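Local coordinates for L-arabinose ABC transporter, periplasmic L-arabinose-binding protein (Burkholderia thailandensis, PDB 4KZK) that binds beta-D-galactose and probably L-arabinose in the periplasm, presumably handing the sugar to an ABC transporter for uptake, at residues 50-53 with 54-57. Sequence-based numbering, arbitrary orientation.
With GAL (beta-D-galactopyranose), chain B.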
loop_
_atom_site.group_PDB
_atom_site.type_symbol
_atom_site.label_atom_id
_atom_site.label_comp_id
_atom_site.label_asym_id
_atom_site.label_seq_id
_atom_site.Cartn_x
_atom_site.Cartn_y
_atom_site.Cartn_z
ATOM N N TRP A 50 -3.255 6.875 2.777
ATOM C CA TRP A 50 -1.829 6.605 3.001
ATOM C C TRP A 50 -0.952 7.732 2.467
ATOM O O TRP A 50 -0.003 8.160 3.132
ATOM C CB TRP A 50 -1.429 5.254 2.375
ATOM C CG TRP A 50 0.019 4.997 2.438
ATOM C CD1 TRP A 50 0.922 5.079 1.414
ATOM C CD2 TRP A 50 0.760 4.658 3.596
ATOM N NE1 TRP A 50 2.175 4.792 1.874
ATOM C CE2 TRP A 50 2.105 4.530 3.215
ATOM C CE3 TRP A 50 0.422 4.469 4.945
ATOM C CZ2 TRP A 50 3.118 4.223 4.135
ATOM C CZ3 TRP A 50 1.423 4.158 5.832
ATOM C CH2 TRP A 50 2.745 4.011 5.416
ATOM N N PHE A 51 -1.262 8.217 1.266
ATOM C CA PHE A 51 -0.441 9.253 0.662
ATOM C C PHE A 51 -0.692 10.599 1.305
ATOM O O PHE A 51 0.208 11.415 1.419
ATOM C CB PHE A 51 -0.632 9.261 -0.865
ATOM C CG PHE A 51 -0.056 8.047 -1.513
ATOM C CD1 PHE A 51 1.296 7.831 -1.504
ATOM C CD2 PHE A 51 -0.859 7.076 -2.069
ATOM C CE1 PHE A 51 1.820 6.666 -2.029
ATOM C CE2 PHE A 51 -0.336 5.908 -2.578
ATOM C CZ PHE A 51 1.012 5.721 -2.572
ATOM N N GLN A 52 -1.908 10.811 1.756
ATOM C CA GLN A 52 -2.201 11.989 2.572
ATOM C C GLN A 52 -1.373 11.945 3.867
ATOM O O GLN A 52 -0.865 12.975 4.349
ATOM C CB GLN A 52 -3.711 12.103 2.862
ATOM C CG GLN A 52 -4.573 12.358 1.612
ATOM C CD GLN A 52 -4.345 13.715 0.954
ATOM O OE1 GLN A 52 -3.824 14.636 1.575
ATOM N NE2 GLN A 52 -4.735 13.839 -0.315
ATOM N N ASP A 53 -1.206 10.757 4.438
ATOM C CA ASP A 53 -0.411 10.614 5.654
ATOM C C ASP A 53 1.063 10.851 5.382
ATOM O O ASP A 53 1.740 11.513 6.181
ATOM C CB ASP A 53 -0.576 9.229 6.287
ATOM C CG ASP A 53 -1.958 8.991 6.863
ATOM O OD1 ASP A 53 -2.706 9.957 7.145
ATOM O OD2 ASP A 53 -2.296 7.816 7.075
ATOM N N GLU A 54 1.575 10.316 4.276
ATOM C CA GLU A 54 2.960 10.635 3.885
ATOM C C GLU A 54 3.149 12.130 3.786
ATOM O O GLU A 54 4.141 12.660 4.314
ATOM C CB GLU A 54 3.292 9.980 2.547
ATOM C CG GLU A 54 3.551 8.495 2.663
ATOM C CD GLU A 54 3.991 7.883 1.347
ATOM O OE1 GLU A 54 3.855 8.532 0.305
ATOM O OE2 GLU A 54 4.473 6.718 1.367
ATOM N N TRP A 55 2.224 12.809 3.109
ATOM C CA TRP A 55 2.293 14.275 2.941
ATOM C C TRP A 55 2.288 15.037 4.258
ATOM O O TRP A 55 3.023 16.020 4.398
ATOM C CB TRP A 55 1.164 14.788 2.054
ATOM C CG TRP A 55 1.434 14.710 0.556
ATOM C CD1 TRP A 55 2.655 14.583 -0.057
ATOM C CD2 TRP A 55 0.476 14.861 -0.492
ATOM N NE1 TRP A 55 2.504 14.615 -1.420
ATOM C CE2 TRP A 55 1.175 14.780 -1.716
ATOM C CE3 TRP A 55 -0.904 15.057 -0.518
ATOM C CZ2 TRP A 55 0.542 14.897 -2.937
ATOM C CZ3 TRP A 55 -1.535 15.157 -1.739
ATOM C CH2 TRP A 55 -0.820 15.088 -2.932
ATOM N N ARG A 56 1.462 14.610 5.203
ATOM C CA ARG A 56 1.352 15.305 6.482
ATOM C C ARG A 56 2.689 15.209 7.218
ATOM O O ARG A 56 3.153 16.192 7.822
ATOM C CB ARG A 56 0.208 14.712 7.323
ATOM C CG ARG A 56 0.164 15.200 8.760
ATOM C CD ARG A 56 -1.128 14.788 9.442
ATOM N NE ARG A 56 -1.295 13.337 9.598
ATOM C CZ ARG A 56 -1.058 12.641 10.725
ATOM N NH1 ARG A 56 -0.593 13.225 11.827
ATOM N NH2 ARG A 56 -1.278 11.324 10.742
ATOM N N PHE A 57 3.323 14.044 7.174
ATOM C CA PHE A 57 4.620 13.864 7.837
ATOM C C PHE A 57 5.777 14.510 7.081
ATOM O O PHE A 57 6.728 15.025 7.706
ATOM C CB PHE A 57 4.865 12.390 8.152
ATOM C CG PHE A 57 4.045 11.919 9.298
ATOM C CD1 PHE A 57 4.327 12.390 10.569
ATOM C CD2 PHE A 57 2.964 11.076 9.130
ATOM C CE1 PHE A 57 3.572 12.001 11.650
ATOM C CE2 PHE A 57 2.193 10.684 10.227
ATOM C CZ PHE A 57 2.509 11.151 11.490
HETATM C C1 GAL B . 1.535 1.394 -2.241
HETATM C C2 GAL B . 0.024 1.354 -2.033
HETATM C C3 GAL B . -0.311 2.164 -0.773
HETATM C C4 GAL B . 0.515 1.654 0.404
HETATM C C5 GAL B . 1.988 1.728 0.046
HETATM C C6 GAL B . 2.867 1.173 1.159
HETATM O O1 GAL B . 1.830 0.544 -3.332
HETATM O O2 GAL B . -0.593 1.917 -3.167
HETATM O O3 GAL B . -1.713 2.114 -0.478
HETATM O O4 GAL B . 0.128 0.350 0.762
HETATM O O5 GAL B . 2.212 0.908 -1.092
HETATM O O6 GAL B . 4.238 1.246 0.803
HETATM O O HOH W 1 -2.951 12.661 7.627
#
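Trp50 lies between the sugar and Glu54 on the first turns of one helix: C4 of galactose sits over one face of the indole, 3.6 Å from CD1 of Trp50, and CG of Glu54 lies over the opposite face, displaced toward the rim. Chi1 of 174° swings the indole beside the carbonyl carbon, with the face opposite Glu54 turned to the sugar, an arrangement common in sugar-binding proteins. The Glu54 chain runs extended beyond CG and divides its carboxylate between two rings. OE2 of Glu54 comes 3.0 Å from NE1 of Trp50, an atom that hydrogen-bonds to OD1 of Asp123, a residue of the galactose site; OE1 of Glu54 stands at the ring edge, 3.2 Å from CD1 of Phe51, the carboxylate nearly perpendicular to that ring (83°). Since Glu54 also meets the Asp123 carboxylate closely, one of the two acids may be protonated. The Gln52 amide, its NE2 hydrogen-bonded to O of Pro46, stands steeply (79°) to the Trp55 ring, OE1 of Gln52 at its edge, 3.6 Å from CE3 of Trp55. Asp53 and Arg56 run side by side; a water donates to OD1 of Asp53 (2.8 Å) and accepts from NE of Arg56 (2.7 Å), while OD2 of Asp53 hydrogen-bonds to OG of Ser268. Four backbone N-H to O hydrogen bonds, i+4 to i, tie the turns together. Helix 49-65 links parallel strands 38-43 and 68-73 in a beta-alpha-beta unit; Trp55 meets the Phe41 ring and its NE1 hydrogen-bonds to O of Phe41 on strand 38-43, while Asp53 and Phe57 touch helix 291-308.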